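Local coordinates for periplasmic binding protein/LacI transcriptional regulator (Clostridium phytofermentans, PDB 3BRS) that probably binds a sugar in the cleft between its two alpha/beta lobes and, as a solute-binding protein, passes it on for uptake by the cell, at residues I96-M100 against N142-A146; C10-V14 against L71-D75; G121-K125 against G156-D160; V128-I134 against N162-A166. The contacts are given in a common frame with arbitrary orientation. Residues are numbered along the deposited sequence.

Contact 1: residues I96-M100 against N142-A146; sequences IDSGM and NSKTA
Leaving strand 92-96, residues 97-100 run as an irregular loop kinked at Asp97 (phi/psi 67/-55), so that Ser98 N bonds back to Ile96 O at 2.7 Å. They meet the first turn of helix 144-157, closest between Ser98 CA and Thr145 CA, 5.5 Å apart. Ser143, beta in its backbone and p in chi1, is the N-cap: its OG accepts from Ala146 N (3.2 Å) and also bonds Val140 O. Ser98 (chi1 t) brings OG to 3.3 Å from Thr145 N, a weak hydrogen bond. Water 2 accepts from Ser98 OG (2.9 Å) and Lys144 N (2.9 Å) and donates to Gly99 O (2.8 Å). Water 1 links Asp97 OD2 (2.7 Å) to Thr145 OG1 (3.2 Å). Lys144 CB packs 3.4 Å from Gly99 O. The contact joins this loop of the parallel-sheet lobe to a helix of the other lobe, probably beside the ligand-binding cleft; helix 20-36 touches Asp97 through Phe21 and Trp22, while Tyr80 and Ala83 of helix 80-83 touch Met100.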
ATOM      1  N   ILE A  96       8.845   3.265  -5.273  1.00 29.00           N
ATOM      2  CA  ILE A  96       7.793   2.337  -5.655  1.00 32.76           C
ATOM      3  C   ILE A  96       6.659   2.258  -4.552  1.00 34.37           C
ATOM      4  O   ILE A  96       6.923   2.299  -3.345  1.00 34.29           O
ATOM      5  CB  ILE A  96       8.384   0.980  -5.816  1.00 34.60           C
ATOM      6  CG1 ILE A  96       9.290   0.722  -4.621  1.00 28.70           C
ATOM      7  CG2 ILE A  96       9.027   0.798  -7.242  1.00 36.27           C
ATOM      8  CD1 ILE A  96       9.540  -0.779  -4.372  1.00 25.70           C
ATOM      9  N   ASP A  97       5.403   2.170  -4.962  1.00 35.96           N
ATOM     10  CA  ASP A  97       4.285   2.078  -3.993  1.00 32.49           C
ATOM     11  C   ASP A  97       4.023   3.306  -3.131  1.00 30.34           C
ATOM     12  O   ASP A  97       2.936   3.810  -3.206  1.00 27.16           O
ATOM     13  CB  ASP A  97       4.484   0.843  -3.126  1.00 34.84           C
ATOM     14  CG  ASP A  97       3.409   0.694  -2.049  1.00 56.69           C
ATOM     15  OD1 ASP A  97       2.235   0.711  -2.393  1.00 41.05           O
ATOM     16  OD2 ASP A  97       3.714   0.562  -0.867  1.00 42.83           O
ATOM     17  N   SER A  98       5.004   3.853  -2.377  1.00 30.13           N
ATOM     18  CA  SER A  98       4.658   4.754  -1.261  1.00 30.77           C
ATOM     19  C   SER A  98       5.645   5.849  -1.190  1.00 32.49           C
ATOM     20  O   SER A  98       6.811   5.561  -0.954  1.00 32.47           O
ATOM     21  CB  SER A  98       4.643   4.046   0.072  1.00 31.07           C
ATOM     22  OG  SER A  98       3.837   4.805   0.984  1.00 31.07           O
ATOM     23  N   GLY A  99       5.202   7.083  -1.469  1.00 27.48           N
ATOM     24  CA  GLY A  99       6.148   8.214  -1.595  1.00 27.64           C
ATOM     25  C   GLY A  99       6.526   8.923  -0.295  1.00 28.35           C
ATOM     26  O   GLY A  99       6.029   8.592   0.832  1.00 25.79           O
ATOM     27  N   MET A 100       7.440   9.877  -0.452  1.00 28.90           N
ATOM     28  CA  MET A 100       7.775  10.902   0.559  1.00 30.57           C
ATOM     29  C   MET A 100       7.140  12.327   0.232  1.00 35.73           C
ATOM     30  O   MET A 100       6.810  12.641  -0.892  1.00 34.42           O
ATOM     31  CB  MET A 100       9.266  11.021   0.665  1.00 31.56           C
ATOM     32  CG  MET A 100       9.926   9.651   1.118  1.00 25.68           C
ATOM     33  SD  MET A 100      11.739   9.592   1.130  1.00 26.25           S
ATOM     34  CE  MET A 100      11.807   9.168  -0.570  1.00 32.93           C
ATOM     35  N   ASN A 142       1.127   6.865   9.053  1.00 27.86           N
ATOM     36  CA  ASN A 142       2.032   7.825   8.461  1.00 30.56           C
ATOM     37  C   ASN A 142       2.601   7.454   7.164  1.00 30.94           C
ATOM     38  O   ASN A 142       3.404   8.207   6.706  1.00 30.67           O
ATOM     39  CB  ASN A 142       3.224   7.993   9.325  1.00 35.28           C
ATOM     40  CG  ASN A 142       3.193   9.207  10.020  1.00 60.81           C
ATOM     41  OD1 ASN A 142       3.838  10.189   9.591  1.00 57.84           O
ATOM     42  ND2 ASN A 142       2.407   9.231  11.089  1.00 36.50           N
ATOM     43  N   SER A 143       2.192   6.338   6.536  1.00 29.21           N
ATOM     44  CA  SER A 143       2.719   6.034   5.238  1.00 28.74           C
ATOM     45  C   SER A 143       1.883   6.772   4.314  1.00 24.80           C
ATOM     46  O   SER A 143       0.761   6.877   4.578  1.00 24.81           O
ATOM     47  CB  SER A 143       2.532   4.574   4.866  1.00 32.91           C
ATOM     48  OG  SER A 143       1.195   4.338   4.877  1.00 32.47           O
ATOM     49  N   LYS A 144       2.404   7.186   3.168  1.00 23.81           N
ATOM     50  CA  LYS A 144       1.671   7.955   2.226  1.00 24.69           C
ATOM     51  C   LYS A 144       0.525   7.173   1.557  1.00 25.31           C
ATOM     52  O   LYS A 144      -0.591   7.784   1.317  1.00 28.01           O
ATOM     53  CB  LYS A 144       2.649   8.496   1.194  1.00 27.39           C
ATOM     54  CG  LYS A 144       1.988   9.435   0.258  1.00 34.12           C
ATOM     55  CD  LYS A 144       3.019  10.174  -0.443  1.00 37.08           C
ATOM     56  CE  LYS A 144       2.362  11.331  -1.139  1.00 39.45           C
ATOM     57  NZ  LYS A 144       1.720  10.759  -2.328  1.00 37.68           N
ATOM     58  N   THR A 145       0.697   5.863   1.351  1.00 25.94           N
ATOM     59  CA  THR A 145      -0.433   5.036   0.760  1.00 28.00           C
ATOM     60  C   THR A 145      -1.645   4.977   1.768  1.00 30.41           C
ATOM     61  O   THR A 145      -2.805   5.112   1.359  1.00 31.69           O
ATOM     62  CB  THR A 145      -0.020   3.630   0.409  1.00 28.54           C
ATOM     63  OG1 THR A 145       0.590   3.007   1.582  1.00 35.61           O
ATOM     64  CG2 THR A 145       0.917   3.671  -0.683  1.00 31.77           C
ATOM     65  N   ALA A 146      -1.399   4.899   3.086  1.00 30.14           N
ATOM     66  CA  ALA A 146      -2.559   4.947   4.054  1.00 28.83           C
ATOM     67  C   ALA A 146      -3.283   6.276   4.001  1.00 30.59           C
ATOM     68  O   ALA A 146      -4.509   6.314   4.036  1.00 31.86           O
ATOM     69  CB  ALA A 146      -2.119   4.742   5.534  1.00 28.70           C
TER
HETATM   70  O   HOH W   1       1.509   0.082   0.677  1.00 28.26           O
HETATM   71  O   HOH W   2       5.223   6.647   2.722  1.00 32.68           O

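Contact 2: residues C10-V14 against L71-D75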
ATOM      1  N   CYS A  10      16.513  -3.252  -4.106  1.00 33.94           N
ATOM      2  CA  CYS A  10      15.094  -2.950  -3.827  1.00 33.33           C
ATOM      3  C   CYS A  10      14.807  -2.964  -2.319  1.00 33.18           C
ATOM      4  O   CYS A  10      15.227  -3.928  -1.625  1.00 35.66           O
ATOM      5  CB  CYS A  10      14.198  -3.998  -4.548  1.00 33.13           C
ATOM      6  SG  CYS A  10      12.483  -3.571  -4.171  1.00 33.61           S
ATOM      7  N   ILE A  11      14.117  -1.948  -1.797  1.00 29.85           N
ATOM      8  CA  ILE A  11      13.868  -1.859  -0.346  1.00 31.78           C
ATOM      9  C   ILE A  11      12.412  -1.731  -0.154  1.00 32.57           C
ATOM     10  O   ILE A  11      11.908  -0.622  -0.131  1.00 30.82           O
ATOM     11  CB  ILE A  11      14.602  -0.698   0.360  1.00 31.93           C
ATOM     12  CG1 ILE A  11      16.097  -0.672  -0.026  1.00 23.99           C
ATOM     13  CG2 ILE A  11      14.330  -0.668   1.886  1.00 29.07           C
ATOM     14  CD1 ILE A  11      16.887   0.534   0.619  1.00 31.33           C
ATOM     15  N   PRO A  12      11.700  -2.860  -0.132  1.00 34.31           N
ATOM     16  CA  PRO A  12      10.241  -2.777   0.134  1.00 31.92           C
ATOM     17  C   PRO A  12       9.955  -2.348   1.592  1.00 32.64           C
ATOM     18  O   PRO A  12      10.882  -2.096   2.355  1.00 34.10           O
ATOM     19  CB  PRO A  12       9.732  -4.171  -0.139  1.00 31.61           C
ATOM     20  CG  PRO A  12      10.922  -4.975  -0.751  1.00 36.56           C
ATOM     21  CD  PRO A  12      12.168  -4.238  -0.315  1.00 35.47           C
ATOM     22  N   LYS A  13       8.691  -2.156   1.970  1.00 32.38           N
ATOM     23  CA  LYS A  13       8.381  -1.798   3.354  1.00 28.55           C
ATOM     24  C   LYS A  13       8.545  -3.028   4.217  1.00 30.07           C
ATOM     25  O   LYS A  13       8.946  -2.868   5.390  1.00 29.43           O
ATOM     26  CB  LYS A  13       6.934  -1.367   3.482  1.00 28.49           C
ATOM     27  CG  LYS A  13       6.646  -0.011   2.779  1.00 21.27           C
ATOM     28  CD  LYS A  13       5.216   0.334   3.126  1.00 31.84           C
ATOM     29  CE  LYS A  13       4.802   1.709   2.631  1.00 34.69           C
ATOM     30  NZ  LYS A  13       3.292   1.705   2.474  1.00 39.97           N
ATOM     31  N   VAL A  14       8.192  -4.210   3.654  1.00 26.83           N
ATOM     32  CA  VAL A  14       8.486  -5.550   4.197  1.00 33.17           C
ATOM     33  C   VAL A  14       8.673  -6.582   3.080  1.00 35.45           C
ATOM     34  O   VAL A  14       8.137  -6.422   1.991  1.00 36.51           O
ATOM     35  CB  VAL A  14       7.298  -6.241   5.032  1.00 32.16           C
ATOM     36  CG1 VAL A  14       7.028  -5.590   6.384  1.00 46.65           C
ATOM     37  CG2 VAL A  14       6.064  -6.298   4.184  1.00 36.59           C
ATOM     38  N   LEU A  71      12.609   2.183  -3.601  1.00 25.16           N
ATOM     39  CA  LEU A  71      12.358   2.323  -2.210  1.00 23.36           C
ATOM     40  C   LEU A  71      10.906   2.501  -2.039  1.00 26.67           C
ATOM     41  O   LEU A  71      10.343   3.368  -2.716  1.00 29.13           O
ATOM     42  CB  LEU A  71      13.129   3.545  -1.656  1.00 22.88           C
ATOM     43  CG  LEU A  71      12.757   3.999  -0.253  1.00 30.98           C
ATOM     44  CD1 LEU A  71      13.029   2.896   0.823  1.00 29.04           C
ATOM     45  CD2 LEU A  71      13.518   5.314   0.047  1.00 25.35           C
ATOM     46  N   ALA A  72      10.295   1.702  -1.146  1.00 26.30           N
ATOM     47  CA  ALA A  72       8.875   1.944  -0.743  1.00 27.49           C
ATOM     48  C   ALA A  72       9.019   2.582   0.629  1.00 30.06           C
ATOM     49  O   ALA A  72       9.555   1.965   1.541  1.00 33.08           O
ATOM     50  CB  ALA A  72       8.047   0.670  -0.746  1.00 19.81           C
ATOM     51  N   ALA A  73       8.699   3.891   0.719  1.00 29.00           N
ATOM     52  CA  ALA A  73       9.103   4.679   1.901  1.00 25.95           C
ATOM     53  C   ALA A  73       8.193   4.293   3.043  1.00 25.78           C
ATOM     54  O   ALA A  73       6.951   4.500   3.020  1.00 26.09           O
ATOM     55  CB  ALA A  73       8.966   6.146   1.593  1.00 26.83           C
ATOM     56  N   ALA A  74       8.773   3.858   4.140  1.00 26.94           N
ATOM     57  CA  ALA A  74       7.912   3.504   5.304  1.00 28.28           C
ATOM     58  C   ALA A  74       7.125   4.702   5.868  1.00 31.56           C
ATOM     59  O   ALA A  74       6.039   4.557   6.386  1.00 34.74           O
ATOM     60  CB  ALA A  74       8.716   2.790   6.405  1.00 27.43           C
ATOM     61  N   ASP A  75       7.731   5.868   5.848  1.00 28.97           N
ATOM     62  CA  ASP A  75       7.164   7.024   6.498  1.00 27.34           C
ATOM     63  C   ASP A  75       7.211   8.222   5.552  1.00 25.44           C
ATOM     64  O   ASP A  75       8.276   8.583   5.002  1.00 25.42           O
ATOM     65  CB  ASP A  75       8.003   7.351   7.788  1.00 30.51           C
ATOM     66  CG  ASP A  75       7.244   8.272   8.680  1.00 41.41           C
ATOM     67  OD1 ASP A  75       7.302   9.452   8.413  1.00 30.67           O
ATOM     68  OD2 ASP A  75       6.445   7.828   9.520  1.00 35.43           O
TER
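This is a parallel strand pairing at the point where two neighbouring strands of the six-stranded parallel sheet, 7-11 and 68-71, end and turn into loops. Ile11 and Leu71 form the parallel bridge, their CA atoms 4.8 Å apart, and the ladder closes with a nearly linear hydrogen bond from Ala72 N to Ile11 O (3.0 Å, 174°). Both side chains of the bridge project to the same face of the sheet, where Ile11 CG2 and Leu71 CD1 touch at 3.9 Å. Beyond the bridge the ladder stops at Pro12, and the contact passes to side chains. Pro12 CA lies 4.2 Å from Ala72 CB, and Lys13, with chi2 to chi4 all t, stretches along the other segment: its CG is 3.9 Å from Ala72 CB and its CE 3.5 Å from Ala73 O. The lysine NZ continues to weak polar contacts with Asp97 and Thr145. Carboxyl ends of parallel strands commonly border the cleft in binding proteins of this fold. Gln54 of helix 51-63 ties the two loops together by bonding Pro12 O, Ala72 O and Ala74 N. That helix also covers Ile11, Trp22 of helix 20-36 lies against Pro12 and Ala72, and strands 39-42 and 92-96 continue the sheet beyond Cys10 and Leu71.

Contact 3: residues G121-K125 against G156-D160; sequences GAVTK and GLSDD
A glycine-mediated helix contact joins two helices of an alpha/beta lobe: Gly121 of helix 113-127 meets Gly156 in the last, weakly bonded part of helix 144-157, with the two CA atoms 4.2 Å apart. A CB on Gly121 would clash, 3.0 Å from Gly156 CA, and one on Gly156 would be tight, 3.1 Å from Ala122 N. Residues 121-125 are regular helix, Lys125 N donating to Gly121 O at 2.8 Å, while residues 156-160 leave helical geometry at Ser158 (phi/psi 63/-128) and enter a 3-10 segment at Asp159 and Asp160. Thr124 OG1 bonds within its own helix, to Ile120 O. The one hydrogen bond between the segments comes from Lys125, whose side chain is t at all four torsions and reaches across to Ser158: NZ donates to Ser158 OG at 2.8 Å. Asp159 OD1 is 4.0 Å from Lys125 NZ, an attractive approach beyond salt-bridge range, and Asp160 OD2 lies 3.2 Å from Lys125 CG, beside the aliphatic part of the chain. Gly156 O is 3.6 Å from Ala122 N. Thr124 and Leu157 both rest on Ile134 of strand 133-138, and Leu157 CD2 fits between the helices, 3.6 Å from Gly121 O and 4.0 Å from Thr124 CB.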
ATOM      1  N   GLY A 121     -14.858   4.635  -1.563  1.00 31.70           N
ATOM      2  CA  GLY A 121     -15.771   5.554  -0.860  1.00 30.99           C
ATOM      3  C   GLY A 121     -17.132   5.572  -1.508  1.00 29.64           C
ATOM      4  O   GLY A 121     -18.174   5.593  -0.837  1.00 28.72           O
ATOM      5  N   ALA A 122     -17.135   5.583  -2.841  1.00 31.60           N
ATOM      6  CA  ALA A 122     -18.400   5.696  -3.595  1.00 32.76           C
ATOM      7  C   ALA A 122     -19.200   4.436  -3.500  1.00 34.97           C
ATOM      8  O   ALA A 122     -20.417   4.499  -3.403  1.00 35.52           O
ATOM      9  CB  ALA A 122     -18.214   6.123  -5.035  1.00 30.99           C
ATOM     10  N   VAL A 123     -18.561   3.277  -3.506  1.00 35.52           N
ATOM     11  CA  VAL A 123     -19.300   2.019  -3.232  1.00 34.54           C
ATOM     12  C   VAL A 123     -19.967   2.089  -1.820  1.00 34.35           C
ATOM     13  O   VAL A 123     -21.126   1.737  -1.662  1.00 34.45           O
ATOM     14  CB  VAL A 123     -18.316   0.778  -3.332  1.00 32.33           C
ATOM     15  CG1 VAL A 123     -18.953  -0.490  -2.727  1.00 29.99           C
ATOM     16  CG2 VAL A 123     -17.869   0.529  -4.794  1.00 24.56           C
ATOM     17  N   THR A 124     -19.196   2.555  -0.820  1.00 33.54           N
ATOM     18  CA  THR A 124     -19.615   2.599   0.571  1.00 32.43           C
ATOM     19  C   THR A 124     -20.772   3.571   0.740  1.00 32.30           C
ATOM     20  O   THR A 124     -21.724   3.276   1.469  1.00 33.59           O
ATOM     21  CB  THR A 124     -18.466   2.939   1.557  1.00 32.51           C
ATOM     22  OG1 THR A 124     -17.330   2.070   1.355  1.00 34.40           O
ATOM     23  CG2 THR A 124     -18.938   2.704   2.971  1.00 38.37           C
ATOM     24  N   LYS A 125     -20.715   4.722   0.064  1.00 31.86           N
ATOM     25  CA  LYS A 125     -21.855   5.683   0.062  1.00 30.95           C
ATOM     26  C   LYS A 125     -23.099   4.999  -0.413  1.00 30.72           C
ATOM     27  O   LYS A 125     -24.144   5.174   0.183  1.00 34.35           O
ATOM     28  CB  LYS A 125     -21.534   6.844  -0.875  1.00 33.86           C
ATOM     29  CG  LYS A 125     -22.456   8.062  -0.807  1.00 34.12           C
ATOM     30  CD  LYS A 125     -21.827   9.116  -1.666  1.00 39.27           C
ATOM     31  CE  LYS A 125     -22.513  10.475  -1.567  1.00 47.84           C
ATOM     32  NZ  LYS A 125     -22.078  11.334  -2.740  1.00 50.30           N
ATOM     33  N   GLY A 156     -14.688  10.205  -1.617  1.00 30.90           N
ATOM     34  CA  GLY A 156     -15.752   9.469  -2.316  1.00 29.53           C
ATOM     35  C   GLY A 156     -17.039   9.350  -1.472  1.00 31.88           C
ATOM     36  O   GLY A 156     -18.111   8.976  -2.031  1.00 32.66           O
ATOM     37  N   LEU A 157     -16.986   9.665  -0.169  1.00 30.56           N
ATOM     38  CA  LEU A 157     -18.232   9.555   0.682  1.00 33.64           C
ATOM     39  C   LEU A 157     -19.057  10.852   0.660  1.00 38.21           C
ATOM     40  O   LEU A 157     -20.259  10.825   0.985  1.00 35.64           O
ATOM     41  CB  LEU A 157     -17.947   9.125   2.117  1.00 32.77           C
ATOM     42  CG  LEU A 157     -17.653   7.629   2.389  1.00 36.50           C
ATOM     43  CD1 LEU A 157     -16.738   7.366   3.632  1.00 35.57           C
ATOM     44  CD2 LEU A 157     -18.913   6.813   2.498  1.00 31.38           C
ATOM     45  N   SER A 158     -18.407  11.975   0.254  1.00 42.31           N
ATOM     46  CA  SER A 158     -19.107  13.284   0.077  1.00 42.92           C
ATOM     47  C   SER A 158     -19.656  13.718   1.422  1.00 46.34           C
ATOM     48  O   SER A 158     -18.925  13.726   2.442  1.00 45.98           O
ATOM     49  CB  SER A 158     -20.342  13.125  -0.798  1.00 40.28           C
ATOM     50  OG  SER A 158     -20.051  13.141  -2.155  1.00 51.79           O
ATOM     51  N   ASP A 159     -20.975  14.032   1.396  1.00 49.07           N
ATOM     52  CA  ASP A 159     -21.762  14.392   2.585  1.00 52.18           C
ATOM     53  C   ASP A 159     -21.781  13.268   3.642  1.00 53.06           C
ATOM     54  O   ASP A 159     -21.548  13.514   4.840  1.00 55.55           O
ATOM     55  CB  ASP A 159     -23.171  14.882   2.210  1.00 54.90           C
ATOM     56  CG  ASP A 159     -23.885  13.950   1.228  1.00 46.92           C
ATOM     57  OD1 ASP A 159     -23.478  13.861   0.049  1.00 64.95           O
ATOM     58  OD2 ASP A 159     -24.868  13.297   1.629  1.00 68.08           O
ATOM     59  N   ASP A 160     -21.973  12.041   3.188  1.00 50.06           N
ATOM     60  CA  ASP A 160     -21.859  10.863   4.044  1.00 48.90           C
ATOM     61  C   ASP A 160     -20.523  10.558   4.782  1.00 44.03           C
ATOM     62  O   ASP A 160     -20.381   9.502   5.400  1.00 41.99           O
ATOM     63  CB  ASP A 160     -22.320   9.642   3.220  1.00 51.80           C
ATOM     64  CG  ASP A 160     -23.720   9.837   2.671  1.00 60.86           C
ATOM     65  OD1 ASP A 160     -24.472  10.511   3.388  1.00 58.83           O
ATOM     66  OD2 ASP A 160     -24.088   9.334   1.576  1.00 55.36           O
TER

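Contact 4: residues V128-I134 against N162-A166; sequences VRKSGKI and NKIEA
Lys163 NZ donates to two backbone carbonyls, Gly132 O at 2.9 Å and Val128 O at 3.0 Å, and so holds together the loop leading into strand 133-138, the first strand of a beta-alpha-beta unit whose second strand is 164-169. Its side chain is m at chi1 and t at chi2 and chi3. The loop turns at Arg129 and Lys130 and runs extended through Gly132, whose phi/psi of 118/154 would jam a CB against the preceding carbonyl. In the parallel pairing, Ile134 bridges Ile164 (CA to CA 4.5 Å). Glu165 N donates to Ile134 O at 2.7 Å and 175°, and Ile134 N gives a weak bond to Lys163 O at 3.1 Å; the Ile164 CA-H also points at Ile134 O (3.5 Å). Lys133, m at chi1 and chi2, folds across so that NZ makes a long salt bridge to Glu165 OE2 at 3.3 Å; Glu165 also lies close to like-charged Asp190, just before strand 191-196. Further out, Val128 CG2 packs on Lys163 CD at 3.6 Å. The isoleucines of the bridge share the face covered by Leu157 of helix 144-157, with Ile134 CG2 to Ile164 CG1 at 4.2 Å and Ile134 CD1 to Lys163 CB at 3.8 Å.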
ATOM      1  N   VAL A 128     -24.575   2.590   2.550  1.00 39.57           N
ATOM      2  CA  VAL A 128     -25.225   3.277   3.680  1.00 38.43           C
ATOM      3  C   VAL A 128     -26.270   4.370   3.219  1.00 42.15           C
ATOM      4  O   VAL A 128     -26.600   5.300   3.986  1.00 44.59           O
ATOM      5  CB  VAL A 128     -24.179   3.841   4.685  1.00 34.17           C
ATOM      6  CG1 VAL A 128     -23.162   2.794   5.011  1.00 26.08           C
ATOM      7  CG2 VAL A 128     -23.496   4.949   4.087  1.00 32.02           C
ATOM      8  N   ARG A 129     -26.798   4.207   1.993  1.00 43.03           N
ATOM      9  CA  ARG A 129     -27.831   5.069   1.396  1.00 43.64           C
ATOM     10  C   ARG A 129     -29.036   5.285   2.303  1.00 45.12           C
ATOM     11  O   ARG A 129     -29.581   6.393   2.393  1.00 45.23           O
ATOM     12  CB  ARG A 129     -28.397   4.399   0.139  1.00 43.34           C
ATOM     13  CG  ARG A 129     -28.044   5.041  -1.129  1.00 54.48           C
ATOM     14  CD  ARG A 129     -28.912   4.473  -2.258  1.00 56.18           C
ATOM     15  NE  ARG A 129     -29.334   3.092  -1.998  1.00 59.86           N
ATOM     16  CZ  ARG A 129     -30.075   2.352  -2.832  1.00 65.46           C
ATOM     17  NH1 ARG A 129     -30.410   1.100  -2.493  1.00 62.40           N
ATOM     18  NH2 ARG A 129     -30.481   2.848  -4.013  1.00 65.80           N
ATOM     19  N   LYS A 130     -29.528   4.203   2.887  1.00 45.77           N
ATOM     20  CA  LYS A 130     -30.736   4.293   3.701  1.00 47.33           C
ATOM     21  C   LYS A 130     -30.287   4.512   5.123  1.00 46.12           C
ATOM     22  O   LYS A 130     -30.848   5.332   5.837  1.00 45.35           O
ATOM     23  CB  LYS A 130     -31.604   3.029   3.615  1.00 48.05           C
ATOM     24  CG  LYS A 130     -32.165   2.667   2.264  1.00 76.09           C
ATOM     25  CD  LYS A 130     -33.304   1.654   2.462  1.00 56.99           C
ATOM     26  CE  LYS A 130     -34.716   2.322   2.633  1.00 82.35           C
ATOM     27  NZ  LYS A 130     -35.248   2.556   4.044  1.00 57.19           N
ATOM     28  N   SER A 131     -29.269   3.754   5.524  1.00 46.22           N
ATOM     29  CA  SER A 131     -28.717   3.839   6.866  1.00 46.36           C
ATOM     30  C   SER A 131     -27.530   2.926   7.006  1.00 44.73           C
ATOM     31  O   SER A 131     -27.221   2.148   6.115  1.00 43.68           O
ATOM     32  CB  SER A 131     -29.760   3.420   7.925  1.00 48.72           C
ATOM     33  OG  SER A 131     -30.428   2.187   7.623  1.00 45.06           O
ATOM     34  N   GLY A 132     -26.925   2.999   8.182  1.00 42.89           N
ATOM     35  CA  GLY A 132     -25.731   2.249   8.529  1.00 40.26           C
ATOM     36  C   GLY A 132     -24.688   3.304   8.806  1.00 36.41           C
ATOM     37  O   GLY A 132     -24.798   4.425   8.305  1.00 34.97           O
ATOM     38  N   LYS A 133     -23.711   2.964   9.634  1.00 32.63           N
ATOM     39  CA  LYS A 133     -22.530   3.790   9.833  1.00 31.37           C
ATOM     40  C   LYS A 133     -21.353   2.907   9.403  1.00 31.25           C
ATOM     41  O   LYS A 133     -21.572   1.840   8.851  1.00 32.95           O
ATOM     42  CB  LYS A 133     -22.367   4.347  11.264  1.00 29.28           C
ATOM     43  CG  LYS A 133     -23.614   5.072  11.779  1.00 58.31           C
ATOM     44  CD  LYS A 133     -23.753   6.494  11.244  1.00 46.03           C
ATOM     45  CE  LYS A 133     -23.879   7.548  12.407  1.00 59.69           C
ATOM     46  NZ  LYS A 133     -22.601   7.791  13.187  1.00 49.63           N
ATOM     47  N   ILE A 134     -20.145   3.383   9.601  1.00 29.45           N
ATOM     48  CA  ILE A 134     -19.017   2.865   8.838  1.00 26.79           C
ATOM     49  C   ILE A 134     -17.868   2.718   9.779  1.00 25.77           C
ATOM     50  O   ILE A 134     -17.551   3.672  10.529  1.00 32.61           O
ATOM     51  CB  ILE A 134     -18.585   3.859   7.609  1.00 25.93           C
ATOM     52  CG1 ILE A 134     -19.649   3.900   6.501  1.00 25.29           C
ATOM     53  CG2 ILE A 134     -17.210   3.490   7.007  1.00 29.21           C
ATOM     54  CD1 ILE A 134     -19.598   5.244   5.741  1.00 23.97           C
ATOM     55  N   ASN A 162     -19.265  11.899   7.409  1.00 39.15           N
ATOM     56  CA  ASN A 162     -19.557  11.920   8.831  1.00 38.43           C
ATOM     57  C   ASN A 162     -20.142  10.562   9.323  1.00 36.96           C
ATOM     58  O   ASN A 162     -20.326  10.376  10.509  1.00 36.89           O
ATOM     59  CB  ASN A 162     -20.579  13.059   9.088  1.00 41.01           C
ATOM     60  CG  ASN A 162     -21.942  12.794   8.431  1.00 38.68           C
ATOM     61  OD1 ASN A 162     -22.979  13.142   8.984  1.00 48.51           O
ATOM     62  ND2 ASN A 162     -21.945  12.163   7.269  1.00 45.79           N
ATOM     63  N   LYS A 163     -20.502   9.655   8.409  1.00 33.22           N
ATOM     64  CA  LYS A 163     -20.968   8.360   8.799  1.00 30.78           C
ATOM     65  C   LYS A 163     -19.802   7.442   9.280  1.00 30.99           C
ATOM     66  O   LYS A 163     -20.046   6.460   9.942  1.00 31.01           O
ATOM     67  CB  LYS A 163     -21.783   7.728   7.661  1.00 32.49           C
ATOM     68  CG  LYS A 163     -23.204   8.265   7.577  1.00 55.71           C
ATOM     69  CD  LYS A 163     -24.019   7.506   6.541  1.00 49.11           C
ATOM     70  CE  LYS A 163     -25.535   7.717   6.744  1.00 59.88           C
ATOM     71  NZ  LYS A 163     -26.327   6.416   6.756  1.00 50.05           N
ATOM     72  N   ILE A 164     -18.548   7.771   8.970  1.00 30.36           N
ATOM     73  CA  ILE A 164     -17.421   7.063   9.555  1.00 34.44           C
ATOM     74  C   ILE A 164     -17.426   7.249  11.056  1.00 38.24           C
ATOM     75  O   ILE A 164     -17.281   8.373  11.566  1.00 39.83           O
ATOM     76  CB  ILE A 164     -16.078   7.580   9.007  1.00 34.97           C
ATOM     77  CG1 ILE A 164     -16.087   7.485   7.492  1.00 26.82           C
ATOM     78  CG2 ILE A 164     -14.884   6.826   9.672  1.00 26.38           C
ATOM     79  CD1 ILE A 164     -14.740   7.931   6.845  1.00 34.92           C
ATOM     80  N   GLU A 165     -17.563   6.128  11.755  1.00 39.26           N
ATOM     81  CA  GLU A 165     -17.680   6.108  13.189  1.00 39.73           C
ATOM     82  C   GLU A 165     -16.338   6.228  13.838  1.00 40.95           C
ATOM     83  O   GLU A 165     -16.121   6.930  14.865  1.00 41.40           O
ATOM     84  CB  GLU A 165     -18.268   4.769  13.558  1.00 39.88           C
ATOM     85  CG  GLU A 165     -18.954   4.796  14.827  1.00 58.56           C
ATOM     86  CD  GLU A 165     -20.384   5.231  14.732  1.00 49.78           C
ATOM     87  OE1 GLU A 165     -21.180   4.523  14.086  1.00 51.39           O
ATOM     88  OE2 GLU A 165     -20.712   6.223  15.412  1.00 56.80           O
ATOM     89  N   ALA A 166     -15.416   5.508  13.234  1.00 40.16           N
ATOM     90  CA  ALA A 166     -14.088   5.429  13.765  1.00 38.00           C
ATOM     91  C   ALA A 166     -13.093   4.859  12.764  1.00 32.80           C
ATOM     92  O   ALA A 166     -13.437   4.019  11.858  1.00 30.98           O
ATOM     93  CB  ALA A 166     -14.085   4.620  15.061  1.00 39.34           C
TER

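How the contacts relate
Contacts 2 and 1 adjoin, their centres about 9 Å apart: strand 92-96 pairs with 68-71, and Lys13 reaches Thr145. Contacts 3 and 4, also about 9 Å apart by centres, share a hydrophobic patch in which Leu157 CD2 lies 3.7 Å from Ile134 CD1. The two sheets mark the two lobes of a binding protein: the second pair belongs to the mixed-sheet lobe, contact 2 to the parallel-sheet lobe, with about 30 to 34 Å between centres. Helix 144-157 is used by contacts 1 and 3, centres about 23 Å apart; in contact 1 its start meets the parallel-sheet lobe. Contact 2 closes before contact 1 opens; contacts 3 and 4 cross because helix 113-127, strand 133-138, helix 144-157 and strand 164-169 follow in succession.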